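Local coordinates for protein methylocystis parvus OBBP MbnE (Methylocystis parvus OBBP, PDB 5ICQ) that probably binds methanobactin in the periplasm, as a family 5 extracellular solute-binding protein serving its uptake, at residues 505-514 against 536-544; 124-133 against 178-186. All blocks are in the same frame, centred on the assembly; numbering follows the deposited sequence.

Contact 1: residues 505-514 against 536-544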
ATOM      1  N   PRO A 505       4.060   8.075  -4.008  1.00 10.14           N
ATOM      2  CA  PRO A 505       4.524   7.112  -5.014  1.00 12.43           C
ATOM      3  C   PRO A 505       5.989   7.328  -5.353  1.00 13.60           C
ATOM      4  O   PRO A 505       6.472   8.461  -5.427  1.00 12.95           O
ATOM      5  CB  PRO A 505       3.616   7.382  -6.219  1.00 11.55           C
ATOM      6  CG  PRO A 505       3.047   8.749  -5.991  1.00 13.69           C
ATOM      7  CD  PRO A 505       2.952   8.906  -4.502  1.00  7.47           C
ATOM      8  N   GLY A 506       6.702   6.226  -5.527  1.00 12.11           N
ATOM      9  CA  GLY A 506       8.150   6.267  -5.690  1.00 15.81           C
ATOM     10  C   GLY A 506       8.646   5.193  -6.612  1.00 15.28           C
ATOM     11  O   GLY A 506       8.033   4.924  -7.656  1.00 11.34           O
ATOM     12  N   ASN A 507       9.764   4.564  -6.237  1.00 13.39           N
ATOM     13  CA  ASN A 507      10.429   3.625  -7.133  1.00 20.13           C
ATOM     14  C   ASN A 507       9.545   2.434  -7.489  1.00 12.83           C
ATOM     15  O   ASN A 507       9.755   1.818  -8.539  1.00 16.42           O
ATOM     16  CB  ASN A 507      11.750   3.146  -6.506  1.00 22.06           C
ATOM     17  CG  ASN A 507      12.809   4.250  -6.437  1.00 30.94           C
ATOM     18  OD1 ASN A 507      12.927   5.069  -7.348  1.00 34.93           O
ATOM     19  ND2 ASN A 507      13.589   4.264  -5.358  1.00 31.23           N
ATOM     20  N   GLU A 508       8.545   2.105  -6.666  1.00 15.04           N
ATOM     21  CA  GLU A 508       7.668   0.993  -7.011  1.00 20.89           C
ATOM     22  C   GLU A 508       6.864   1.265  -8.278  1.00 22.09           C
ATOM     23  O   GLU A 508       6.376   0.316  -8.903  1.00 14.77           O
ATOM     24  CB  GLU A 508       6.721   0.665  -5.849  1.00 25.10           C
ATOM     25  CG  GLU A 508       5.485   1.545  -5.752  1.00 22.06           C
ATOM     26  CD  GLU A 508       5.803   2.950  -5.252  1.00 16.17           C
ATOM     27  OE1 GLU A 508       6.900   3.158  -4.692  1.00 17.68           O
ATOM     28  OE2 GLU A 508       4.957   3.853  -5.439  1.00 16.55           O
ATOM     29  N   GLN A 509       6.715   2.531  -8.678  1.00 12.66           N
ATOM     30  CA  GLN A 509       6.011   2.808  -9.927  1.00 13.56           C
ATOM     31  C   GLN A 509       6.766   2.252 -11.125  1.00 14.00           C
ATOM     32  O   GLN A 509       6.146   1.873 -12.128  1.00 11.84           O
ATOM     33  CB  GLN A 509       5.799   4.316 -10.108  1.00  9.41           C
ATOM     34  CG  GLN A 509       4.869   4.955  -9.051  1.00 10.29           C
ATOM     35  CD  GLN A 509       3.527   4.254  -8.930  1.00 10.36           C
ATOM     36  OE1 GLN A 509       2.820   4.057  -9.923  1.00 10.82           O
ATOM     37  NE2 GLN A 509       3.173   3.859  -7.705  1.00 12.14           N
ATOM     38  N   ARG A 510       8.099   2.207 -11.056  1.00 14.57           N
ATOM     39  CA  ARG A 510       8.856   1.622 -12.161  1.00 15.36           C
ATOM     40  C   ARG A 510       8.536   0.142 -12.328  1.00 13.51           C
ATOM     41  O   ARG A 510       8.435  -0.356 -13.454  1.00 12.30           O
ATOM     42  CB  ARG A 510      10.358   1.811 -11.945  1.00 19.70           C
ATOM     43  CG  ARG A 510      10.803   3.252 -12.038  1.00 26.27           C
ATOM     44  CD  ARG A 510      12.198   3.346 -12.623  1.00 45.97           C
ATOM     45  NE  ARG A 510      12.434   4.645 -13.246  1.00 54.61           N
ATOM     46  CZ  ARG A 510      13.285   5.553 -12.780  1.00 56.75           C
ATOM     47  NH1 ARG A 510      13.994   5.299 -11.684  1.00 56.76           N
ATOM     48  NH2 ARG A 510      13.433   6.711 -13.415  1.00 45.52           N
ATOM     49  N   MET A 511       8.399  -0.586 -11.222  1.00 10.61           N
ATOM     50  CA  MET A 511       8.116  -2.012 -11.339  1.00 14.24           C
ATOM     51  C   MET A 511       6.767  -2.238 -12.005  1.00 13.58           C
ATOM     52  O   MET A 511       6.612  -3.168 -12.802  1.00 15.03           O
ATOM     53  CB  MET A 511       8.145  -2.679  -9.959  1.00 14.67           C
ATOM     54  CG  MET A 511       9.310  -2.215  -9.093  1.00 26.39           C
ATOM     55  SD  MET A 511       9.392  -3.074  -7.508  1.00 37.44           S
ATOM     56  CE  MET A 511       7.839  -2.657  -6.744  1.00 31.32           C
ATOM     57  N   ARG A 512       5.788  -1.387 -11.700  1.00  8.96           N
ATOM     58  CA  ARG A 512       4.423  -1.581 -12.191  1.00  6.68           C
ATOM     59  C   ARG A 512       4.208  -1.083 -13.618  1.00 10.20           C
ATOM     60  O   ARG A 512       3.299  -1.573 -14.299  1.00  8.61           O
ATOM     61  CB  ARG A 512       3.431  -0.840 -11.301  1.00  9.07           C
ATOM     62  CG  ARG A 512       3.439  -1.233  -9.839  1.00 11.32           C
ATOM     63  CD  ARG A 512       2.657  -0.202  -9.050  1.00 11.45           C
ATOM     64  NE  ARG A 512       2.575  -0.532  -7.627  1.00 14.29           N
ATOM     65  CZ  ARG A 512       1.791   0.104  -6.760  1.00 19.89           C
ATOM     66  NH1 ARG A 512       1.012   1.100  -7.167  1.00 15.25           N
ATOM     67  NH2 ARG A 512       1.773  -0.261  -5.483  1.00 21.06           N
ATOM     68  N   TRP A 513       4.960  -0.068 -14.061  1.00  7.61           N
ATOM     69  CA  TRP A 513       4.583   0.631 -15.293  1.00  8.17           C
ATOM     70  C   TRP A 513       5.725   0.945 -16.255  1.00  9.08           C
ATOM     71  O   TRP A 513       5.434   1.434 -17.348  1.00 10.66           O
ATOM     72  CB  TRP A 513       3.854   1.952 -14.955  1.00 10.14           C
ATOM     73  CG  TRP A 513       2.519   1.712 -14.302  1.00  8.64           C
ATOM     74  CD1 TRP A 513       2.186   1.914 -12.987  1.00  6.63           C
ATOM     75  CD2 TRP A 513       1.342   1.184 -14.940  1.00  8.86           C
ATOM     76  NE1 TRP A 513       0.871   1.539 -12.774  1.00  9.72           N
ATOM     77  CE2 TRP A 513       0.333   1.097 -13.959  1.00  9.07           C
ATOM     78  CE3 TRP A 513       1.048   0.786 -16.250  1.00  7.73           C
ATOM     79  CZ2 TRP A 513      -0.953   0.622 -14.249  1.00 13.86           C
ATOM     80  CZ3 TRP A 513      -0.233   0.319 -16.540  1.00 10.94           C
ATOM     81  CH2 TRP A 513      -1.212   0.230 -15.539  1.00 12.61           C
ATOM     82  N   SER A 514       6.990   0.695 -15.915  1.00 15.51           N
ATOM     83  CA  SER A 514       8.080   1.109 -16.795  1.00 12.64           C
ATOM     84  C   SER A 514       8.215   0.167 -17.986  1.00 11.93           C
ATOM     85  O   SER A 514       7.896  -1.025 -17.909  1.00  9.68           O
ATOM     86  CB  SER A 514       9.413   1.167 -16.042  1.00 11.16           C
ATOM     87  OG  SER A 514       9.877  -0.144 -15.782  1.00 19.37           O
ATOM     88  N   GLY A 536       8.982   8.907 -18.684  1.00 10.88           N
ATOM     89  CA  GLY A 536       9.377  10.283 -18.422  1.00 14.10           C
ATOM     90  C   GLY A 536       8.666  10.890 -17.224  1.00  8.62           C
ATOM     91  O   GLY A 536       9.267  11.638 -16.451  1.00  9.00           O
ATOM     92  N   MET A 537       7.375  10.589 -17.053  1.00 10.38           N
ATOM     93  CA  MET A 537       6.688  11.107 -15.872  1.00  5.55           C
ATOM     94  C   MET A 537       7.118  10.407 -14.591  1.00  8.95           C
ATOM     95  O   MET A 537       7.133  11.042 -13.528  1.00 10.41           O
ATOM     96  CB  MET A 537       5.164  11.040 -16.027  1.00  6.62           C
ATOM     97  CG  MET A 537       4.633  11.920 -17.129  1.00 11.90           C
ATOM     98  SD  MET A 537       5.083  13.685 -16.952  1.00 18.56           S
ATOM     99  CE  MET A 537       4.993  14.099 -15.204  1.00 34.58           C
ATOM    100  N   ILE A 538       7.466   9.122 -14.654  1.00 10.94           N
ATOM    101  CA  ILE A 538       8.038   8.479 -13.475  1.00  9.30           C
ATOM    102  C   ILE A 538       9.347   9.165 -13.095  1.00 11.80           C
ATOM    103  O   ILE A 538       9.589   9.475 -11.923  1.00 12.28           O
ATOM    104  CB  ILE A 538       8.232   6.971 -13.723  1.00 11.70           C
ATOM    105  CG1 ILE A 538       6.869   6.280 -13.817  1.00 14.18           C
ATOM    106  CG2 ILE A 538       9.068   6.346 -12.600  1.00 17.10           C
ATOM    107  CD1 ILE A 538       6.946   4.826 -14.235  1.00 17.34           C
ATOM    108  N   SER A 539      10.199   9.436 -14.087  1.00 14.98           N
ATOM    109  CA  SER A 539      11.429  10.168 -13.797  1.00 18.46           C
ATOM    110  C   SER A 539      11.124  11.520 -13.172  1.00 12.27           C
ATOM    111  O   SER A 539      11.820  11.955 -12.248  1.00 15.86           O
ATOM    112  CB  SER A 539      12.262  10.346 -15.066  1.00 21.36           C
ATOM    113  OG  SER A 539      12.626   9.088 -15.602  1.00 33.32           O
ATOM    114  N   ALA A 540      10.068  12.191 -13.643  1.00 12.49           N
ATOM    115  CA  ALA A 540       9.764  13.525 -13.137  1.00 13.59           C
ATOM    116  C   ALA A 540       9.245  13.478 -11.705  1.00 16.12           C
ATOM    117  O   ALA A 540       9.590  14.339 -10.886  1.00 14.79           O
ATOM    118  CB  ALA A 540       8.746  14.222 -14.042  1.00 12.05           C
ATOM    119  N   LEU A 541       8.406  12.494 -11.375  1.00 11.55           N
ATOM    120  CA  LEU A 541       7.952  12.419  -9.989  1.00 13.32           C
ATOM    121  C   LEU A 541       9.066  11.939  -9.069  1.00 15.55           C
ATOM    122  O   LEU A 541       9.071  12.281  -7.885  1.00 16.51           O
ATOM    123  CB  LEU A 541       6.709  11.525  -9.865  1.00 16.36           C
ATOM    124  CG  LEU A 541       6.851  10.007  -9.983  1.00 14.33           C
ATOM    125  CD1 LEU A 541       7.144   9.368  -8.621  1.00 16.41           C
ATOM    126  CD2 LEU A 541       5.570   9.413 -10.593  1.00 20.45           C
ATOM    127  N   LEU A 542      10.024  11.163  -9.589  1.00 15.48           N
ATOM    128  CA  LEU A 542      11.127  10.705  -8.740  1.00 17.20           C
ATOM    129  C   LEU A 542      12.147  11.802  -8.461  1.00 28.24           C
ATOM    130  O   LEU A 542      12.852  11.741  -7.448  1.00 27.53           O
ATOM    131  CB  LEU A 542      11.834   9.513  -9.382  1.00 16.95           C
ATOM    132  CG  LEU A 542      11.014   8.225  -9.366  1.00 15.88           C
ATOM    133  CD1 LEU A 542      11.770   7.126 -10.080  1.00 22.64           C
ATOM    134  CD2 LEU A 542      10.679   7.823  -7.930  1.00 20.97           C
ATOM    135  N   SER A 543      12.249  12.799  -9.337  1.00 24.56           N
ATOM    136  CA  SER A 543      13.227  13.868  -9.180  1.00 26.02           C
ATOM    137  C   SER A 543      12.640  15.144  -8.600  1.00 21.02           C
ATOM    138  O   SER A 543      13.403  16.047  -8.248  1.00 24.26           O
ATOM    139  CB  SER A 543      13.876  14.186 -10.531  1.00 28.49           C
ATOM    140  OG  SER A 543      12.929  14.804 -11.383  1.00 30.45           O
ATOM    141  N   ALA A 544      11.315  15.256  -8.513  1.00 18.12           N
ATOM    142  CA  ALA A 544      10.705  16.430  -7.901  1.00 20.34           C
ATOM    143  C   ALA A 544      11.258  16.622  -6.502  1.00 26.68           C
ATOM    144  O   ALA A 544      11.444  15.657  -5.760  1.00 22.23           O
ATOM    145  CB  ALA A 544       9.186  16.267  -7.831  1.00 19.62           C
TER

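Contact 2: residues 124-133 against 178-186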
ATOM      1  N   ARG A 124      21.231  14.891  -1.614  1.00 21.98           N
ATOM      2  CA  ARG A 124      21.104  13.521  -1.114  1.00 22.98           C
ATOM      3  C   ARG A 124      22.173  12.607  -1.713  1.00 23.70           C
ATOM      4  O   ARG A 124      21.900  11.499  -2.179  1.00 24.87           O
ATOM      5  CB  ARG A 124      19.689  12.985  -1.356  1.00 22.21           C
ATOM      6  CG  ARG A 124      18.651  13.829  -0.616  1.00 21.31           C
ATOM      7  CD  ARG A 124      17.244  13.216  -0.555  1.00 17.54           C
ATOM      8  NE  ARG A 124      16.387  14.084   0.250  1.00 18.20           N
ATOM      9  CZ  ARG A 124      15.061  14.016   0.311  1.00 15.99           C
ATOM     10  NH1 ARG A 124      14.392  13.097  -0.379  1.00 12.16           N
ATOM     11  NH2 ARG A 124      14.399  14.884   1.068  1.00 16.14           N
ATOM     12  N   THR A 125      23.414  13.086  -1.686  1.00 24.30           N
ATOM     13  CA  THR A 125      24.565  12.273  -2.049  1.00 21.87           C
ATOM     14  C   THR A 125      25.193  11.572  -0.847  1.00 26.14           C
ATOM     15  O   THR A 125      26.001  10.655  -1.043  1.00 25.61           O
ATOM     16  CB  THR A 125      25.630  13.142  -2.745  1.00 27.86           C
ATOM     17  OG1 THR A 125      26.019  14.210  -1.872  1.00 26.72           O
ATOM     18  CG2 THR A 125      25.081  13.737  -4.041  1.00 29.80           C
ATOM     19  N   ARG A 126      24.842  11.988   0.376  1.00 22.75           N
ATOM     20  CA  ARG A 126      25.366  11.493   1.651  1.00 23.16           C
ATOM     21  C   ARG A 126      24.296  11.588   2.709  1.00 26.95           C
ATOM     22  O   ARG A 126      23.550  12.569   2.751  1.00 29.76           O
ATOM     23  CB  ARG A 126      26.501  12.338   2.209  1.00 27.89           C
ATOM     24  CG  ARG A 126      27.843  11.739   2.191  1.00 46.35           C
ATOM     25  CD  ARG A 126      28.231  11.619   0.774  1.00 61.46           C
ATOM     26  NE  ARG A 126      29.562  11.144   0.493  1.00 66.99           N
ATOM     27  CZ  ARG A 126      29.854  10.257  -0.473  1.00 73.16           C
ATOM     28  NH1 ARG A 126      28.838   9.681  -1.125  1.00 70.19           N
ATOM     29  NH2 ARG A 126      31.111   9.930  -0.663  1.00 78.56           N
ATOM     30  N   VAL A 127      24.355  10.670   3.668  1.00 26.97           N
ATOM     31  CA  VAL A 127      23.595  10.829   4.901  1.00 23.67           C
ATOM     32  C   VAL A 127      24.349  10.169   6.046  1.00 20.89           C
ATOM     33  O   VAL A 127      24.815   9.032   5.919  1.00 22.42           O
ATOM     34  CB  VAL A 127      22.168  10.263   4.764  1.00 20.87           C
ATOM     35  CG1 VAL A 127      22.183   8.786   4.341  1.00 22.63           C
ATOM     36  CG2 VAL A 127      21.387  10.472   6.056  1.00 18.05           C
ATOM     37  N   THR A 128      24.494  10.893   7.153  1.00 20.35           N
ATOM     38  CA  THR A 128      25.053  10.357   8.387  1.00 22.10           C
ATOM     39  C   THR A 128      23.993  10.402   9.477  1.00 23.44           C
ATOM     40  O   THR A 128      23.339  11.431   9.677  1.00 20.13           O
ATOM     41  CB  THR A 128      26.295  11.134   8.836  1.00 22.36           C
ATOM     42  OG1 THR A 128      27.328  10.992   7.852  1.00 24.72           O
ATOM     43  CG2 THR A 128      26.808  10.597  10.176  1.00 20.62           C
ATOM     44  N   PHE A 129      23.828   9.287  10.176  1.00 16.49           N
ATOM     45  CA  PHE A 129      22.913   9.196  11.305  1.00 11.50           C
ATOM     46  C   PHE A 129      23.706   9.320  12.597  1.00 14.89           C
ATOM     47  O   PHE A 129      24.698   8.609  12.786  1.00 17.25           O
ATOM     48  CB  PHE A 129      22.151   7.874  11.279  1.00 13.36           C
ATOM     49  CG  PHE A 129      21.266   7.722  10.081  1.00 13.32           C
ATOM     50  CD1 PHE A 129      19.975   8.224  10.094  1.00 13.23           C
ATOM     51  CD2 PHE A 129      21.722   7.078   8.943  1.00 16.33           C
ATOM     52  CE1 PHE A 129      19.137   8.085   8.978  1.00 14.53           C
ATOM     53  CE2 PHE A 129      20.898   6.934   7.826  1.00 15.86           C
ATOM     54  CZ  PHE A 129      19.604   7.440   7.844  1.00 13.32           C
ATOM     55  N   HIS A 130      23.275  10.224  13.471  1.00 16.02           N
ATOM     56  CA  HIS A 130      23.834  10.353  14.815  1.00 16.36           C
ATOM     57  C   HIS A 130      22.946   9.567  15.772  1.00 11.23           C
ATOM     58  O   HIS A 130      21.797   9.948  16.008  1.00 17.60           O
ATOM     59  CB  HIS A 130      23.907  11.816  15.244  1.00 18.28           C
ATOM     60  CG  HIS A 130      24.940  12.617  14.524  1.00 38.69           C
ATOM     61  ND1 HIS A 130      24.851  12.912  13.181  1.00 47.31           N
ATOM     62  CD2 HIS A 130      26.076  13.206  14.967  1.00 40.45           C
ATOM     63  CE1 HIS A 130      25.895  13.639  12.825  1.00 43.65           C
ATOM     64  NE2 HIS A 130      26.650  13.837  13.890  1.00 45.92           N
ATOM     65  N   LEU A 131      23.485   8.488  16.343  1.00 14.52           N
ATOM     66  CA  LEU A 131      22.686   7.605  17.182  1.00 14.16           C
ATOM     67  C   LEU A 131      22.477   8.189  18.573  1.00 19.46           C
ATOM     68  O   LEU A 131      23.368   8.830  19.136  1.00 18.89           O
ATOM     69  CB  LEU A 131      23.355   6.234  17.300  1.00 19.42           C
ATOM     70  CG  LEU A 131      23.752   5.583  15.975  1.00 18.14           C
ATOM     71  CD1 LEU A 131      24.372   4.214  16.218  1.00 21.96           C
ATOM     72  CD2 LEU A 131      22.544   5.479  15.076  1.00 17.82           C
ATOM     73  N   ASP A 132      21.298   7.941  19.134  1.00 13.30           N
ATOM     74  CA  ASP A 132      20.973   8.413  20.481  1.00 13.57           C
ATOM     75  C   ASP A 132      21.712   7.556  21.503  1.00 21.44           C
ATOM     76  O   ASP A 132      21.485   6.339  21.551  1.00 13.54           O
ATOM     77  CB  ASP A 132      19.466   8.333  20.726  1.00 11.03           C
ATOM     78  CG  ASP A 132      19.019   9.127  21.953  1.00 18.42           C
ATOM     79  OD1 ASP A 132      19.736   9.120  22.975  1.00 19.17           O
ATOM     80  OD2 ASP A 132      17.950   9.770  21.878  1.00 18.40           O
ATOM     81  N   PRO A 133      22.578   8.136  22.342  1.00 13.66           N
ATOM     82  CA  PRO A 133      23.313   7.319  23.321  1.00 15.86           C
ATOM     83  C   PRO A 133      22.421   6.683  24.378  1.00 19.66           C
ATOM     84  O   PRO A 133      22.886   5.784  25.096  1.00 17.25           O
ATOM     85  CB  PRO A 133      24.302   8.322  23.942  1.00 23.39           C
ATOM     86  CG  PRO A 133      23.652   9.654  23.759  1.00 27.89           C
ATOM     87  CD  PRO A 133      22.895   9.574  22.455  1.00 20.02           C
ATOM     88  N   PRO A 178      31.579   5.105  17.255  1.00 25.16           N
ATOM     89  CA  PRO A 178      30.484   4.186  17.631  1.00 26.57           C
ATOM     90  C   PRO A 178      29.090   4.810  17.646  1.00 22.33           C
ATOM     91  O   PRO A 178      28.110   4.061  17.760  1.00 20.73           O
ATOM     92  CB  PRO A 178      30.889   3.718  19.038  1.00 30.68           C
ATOM     93  CG  PRO A 178      32.368   3.839  19.051  1.00 30.17           C
ATOM     94  CD  PRO A 178      32.662   5.079  18.260  1.00 25.57           C
ATOM     95  N   HIS A 179      28.958   6.134  17.527  1.00 20.59           N
ATOM     96  CA  HIS A 179      27.646   6.778  17.567  1.00 21.18           C
ATOM     97  C   HIS A 179      27.267   7.458  16.258  1.00 14.73           C
ATOM     98  O   HIS A 179      26.328   8.266  16.242  1.00 15.65           O
ATOM     99  CB  HIS A 179      27.591   7.785  18.715  1.00 34.47           C
ATOM    100  CG  HIS A 179      27.695   7.149  20.066  1.00 45.99           C
ATOM    101  ND1 HIS A 179      28.814   7.269  20.863  1.00 45.74           N
ATOM    102  CD2 HIS A 179      26.826   6.366  20.750  1.00 53.86           C
ATOM    103  CE1 HIS A 179      28.625   6.598  21.985  1.00 55.76           C
ATOM    104  NE2 HIS A 179      27.428   6.040  21.942  1.00 58.81           N
ATOM    105  N   ARG A 180      27.971   7.166  15.167  1.00 13.95           N
ATOM    106  CA  ARG A 180      27.661   7.735  13.865  1.00 17.15           C
ATOM    107  C   ARG A 180      27.738   6.649  12.802  1.00 18.81           C
ATOM    108  O   ARG A 180      28.661   5.832  12.815  1.00 17.09           O
ATOM    109  CB  ARG A 180      28.632   8.870  13.507  1.00 21.85           C
ATOM    110  CG  ARG A 180      28.349  10.197  14.186  1.00 33.82           C
ATOM    111  CD  ARG A 180      29.475  11.188  13.902  1.00 43.21           C
ATOM    112  NE  ARG A 180      29.159  12.542  14.344  1.00 55.59           N
ATOM    113  CZ  ARG A 180      29.279  12.979  15.595  1.00 60.46           C
ATOM    114  NH1 ARG A 180      29.707  12.165  16.550  1.00 62.57           N
ATOM    115  NH2 ARG A 180      28.969  14.234  15.895  1.00 59.41           N
ATOM    116  N   VAL A 181      26.771   6.645  11.885  1.00 16.46           N
ATOM    117  CA  VAL A 181      26.782   5.777  10.711  1.00 15.69           C
ATOM    118  C   VAL A 181      26.724   6.671   9.477  1.00 23.09           C
ATOM    119  O   VAL A 181      25.750   7.413   9.292  1.00 17.52           O
ATOM    120  CB  VAL A 181      25.606   4.788  10.707  1.00 20.98           C
ATOM    121  CG1 VAL A 181      25.676   3.897   9.464  1.00 17.09           C
ATOM    122  CG2 VAL A 181      25.600   3.961  11.984  1.00 22.12           C
ATOM    123  N   ALA A 182      27.754   6.589   8.632  1.00 21.58           N
ATOM    124  CA  ALA A 182      27.879   7.411   7.431  1.00 21.67           C
ATOM    125  C   ALA A 182      27.629   6.553   6.199  1.00 21.13           C
ATOM    126  O   ALA A 182      28.323   5.548   5.984  1.00 22.44           O
ATOM    127  CB  ALA A 182      29.265   8.055   7.362  1.00 23.19           C
ATOM    128  N   TYR A 183      26.646   6.946   5.393  1.00 16.97           N
ATOM    129  CA  TYR A 183      26.354   6.286   4.125  1.00 14.53           C
ATOM    130  C   TYR A 183      26.788   7.191   2.969  1.00 23.64           C
ATOM    131  O   TYR A 183      26.330   8.340   2.871  1.00 21.07           O
ATOM    132  CB  TYR A 183      24.868   5.952   3.990  1.00 15.69           C
ATOM    133  CG  TYR A 183      24.363   4.869   4.917  1.00 19.75           C
ATOM    134  CD1 TYR A 183      24.642   3.532   4.670  1.00 21.63           C
ATOM    135  CD2 TYR A 183      23.551   5.177   6.006  1.00 19.29           C
ATOM    136  CE1 TYR A 183      24.164   2.535   5.497  1.00 20.62           C
ATOM    137  CE2 TYR A 183      23.065   4.180   6.843  1.00 16.84           C
ATOM    138  CZ  TYR A 183      23.371   2.863   6.581  1.00 19.05           C
ATOM    139  OH  TYR A 183      22.888   1.877   7.415  1.00 18.74           O
ATOM    140  N   ASP A 184      27.663   6.661   2.106  1.00 23.64           N
ATOM    141  CA  ASP A 184      28.084   7.284   0.856  1.00 22.20           C
ATOM    142  C   ASP A 184      27.116   6.932  -0.266  1.00 16.88           C
ATOM    143  O   ASP A 184      27.035   5.772  -0.681  1.00 23.17           O
ATOM    144  CB  ASP A 184      29.516   6.823   0.584  1.00 26.63           C
ATOM    145  CG  ASP A 184      30.032   7.144  -0.829  1.00 46.88           C
ATOM    146  OD1 ASP A 184      29.284   7.351  -1.778  1.00 61.47           O
ATOM    147  OD2 ASP A 184      31.267   7.244  -0.969  1.00 47.71           O
ATOM    148  N   LEU A 185      26.410   7.942  -0.794  1.00 16.64           N
ATOM    149  CA  LEU A 185      25.497   7.742  -1.916  1.00 18.31           C
ATOM    150  C   LEU A 185      25.939   8.508  -3.167  1.00 28.24           C
ATOM    151  O   LEU A 185      25.101   8.848  -3.999  1.00 29.94           O
ATOM    152  CB  LEU A 185      24.067   8.147  -1.539  1.00 24.35           C
ATOM    153  CG  LEU A 185      23.543   7.743  -0.155  1.00 25.78           C
ATOM    154  CD1 LEU A 185      22.116   8.268   0.063  1.00 22.11           C
ATOM    155  CD2 LEU A 185      23.600   6.250   0.005  1.00 20.65           C
ATOM    156  N   THR A 186      27.232   8.809  -3.329  1.00 30.65           N
ATOM    157  CA  THR A 186      27.654   9.548  -4.523  1.00 29.85           C
ATOM    158  C   THR A 186      27.363   8.763  -5.795  1.00 32.50           C
ATOM    159  O   THR A 186      27.654   7.566  -5.884  1.00 30.42           O
ATOM    160  CB  THR A 186      29.140   9.914  -4.491  1.00 39.33           C
ATOM    161  OG1 THR A 186      29.924   8.803  -4.040  1.00 42.58           O
ATOM    162  CG2 THR A 186      29.411  11.188  -3.688  1.00 41.87           C
TER
HETATM  163  O   HOH W   1      27.745  10.000   4.915  1.00 46.03           O

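Contact 1: residues 505-514 against 536-544
Ile538 and Leu542, one turn apart on helix 532-543, reach across to Arg510 and to the backbone at the start of helix 508-513, and these three side chains carry most of the contact. The axes of 508-513 and 536-543 run antiparallel, 10.3 Å apart at their closest. Ile538 works with two branches. Its CG2 lies against Arg510 CG at 3.6 Å, while CD1 is carried outward by an extended chain (chi2 173°) and ends 3.7 Å from the carbonyl O of Gln509, with Trp513 CB close by. Leu542 also divides its methyls. CD1 sits over one face of the Arg510 guanidinium, displaced toward the rim and 3.3 Å from NH1; CD2 meets the main chain of the other segment, 3.6 Å from Gly506 C, and the amide oxygen of Asn507 touches both methyls. At the edge of the same guanidinium, in its plane, Ser539 OG takes a weak hydrogen bond from Arg510 NH2 (3.3 Å, 130° at the hydrogen). That hydroxyl has its stronger partner in the carbonyl of Asp535, on its own helix. Farther along, Leu541 CD1 packs on Pro505 O at 3.4 Å. Within its own segment Glu508 OE2 ties Gly506 N to Gln509 NE2, accepting from both on one face of its carboxylate, and Gln509 OE1 is held by Tyr557 of helix 547-563, a helix that Ile538 and Trp513 also touch. The contact thus joins the short helix after strand 494-498 to helix 532-543, with helix 547-563 beside both. With one weak polar bond across it, the pairing rests largely on van der Waals packing: branched aliphatic side chains on backbone, and an arginine used for its CG and for one face of its guanidinium.

Contact 2: residues 124-133 against 178-186
Asp184 OD1 is gripped from its own segment by Thr186, while the carboxylate as a whole faces Arg126 on the neighbouring strand. Thr186 N donates nearly along the C-O direction, 3.0 Å from Asp184 OD1, which makes an Asx turn, and Thr186 OG1 adds a second bond of 2.8 Å on the syn side. Arg126 lies alongside and closes a salt bridge, but the two flat groups are turned 56° apart; the bond from Arg126 NH2 to Asp184 OD2 (2.7 Å) is weak, and the position of NH1 is doubtful. Asp184 presents its carboxylate to both partners because chi1 (168°) sets CG opposite the backbone N. Cut back to an alanine, this position would probably leave the Arg126 guanidinium without its counter-charge and Thr186 N and OG1 without their shared acceptor. Between the strands runs an antiparallel ladder: Val127 with Tyr183 and Phe129 with Val181 are the hydrogen-bonded pairs, Tyr183 N to Val127 O being 2.8 Å, and Leu131 N to His179 O continues it. A water ties Thr128 OG1 (3.1 Å) to Tyr183 O, to which it donates. On the same face as Asp184, Arg180 CG rests over the His130 ring in a CH-pi contact. The other face is largely apolar. Phe129 and Tyr183 meet rim to rim, CE2 to CE2 3.6 Å, with planes at 82° and neither ring over the other, while Val127 CG1 packs 3.9 Å from Tyr183 CB. Helices 145-158 and 193-198 cover this side, and strand 109-120 pairs with the far edge of strand 126-131. The chemistry is therefore two-faced: charges, hydroxyls and a water on the partly exposed face, aromatic and aliphatic packing on the helix-covered one, with backbone bonds joining the strands between.

Contact 1 is a buried helix pair, its centre about 16 Å from the centre of the chain; the centre of contact 2, a strand pair with one face partly exposed, lies about 28 Å out. They share no helix or strand. Contact 1 belongs with the large mixed sheet and its helices, contact 2 with the antiparallel sheet, probably the extra domain known in OppA-like binding proteins. Side chains packed on side chains and on backbone hold the first, a backbone ladder the second. Their nearest atoms stay about 7 Å apart, yet the gap is bridged: Glu192 accepts from Asn507 N of contact 1, while its neighbour Arg191 offers its carbonyl to Arg124 of contact 2.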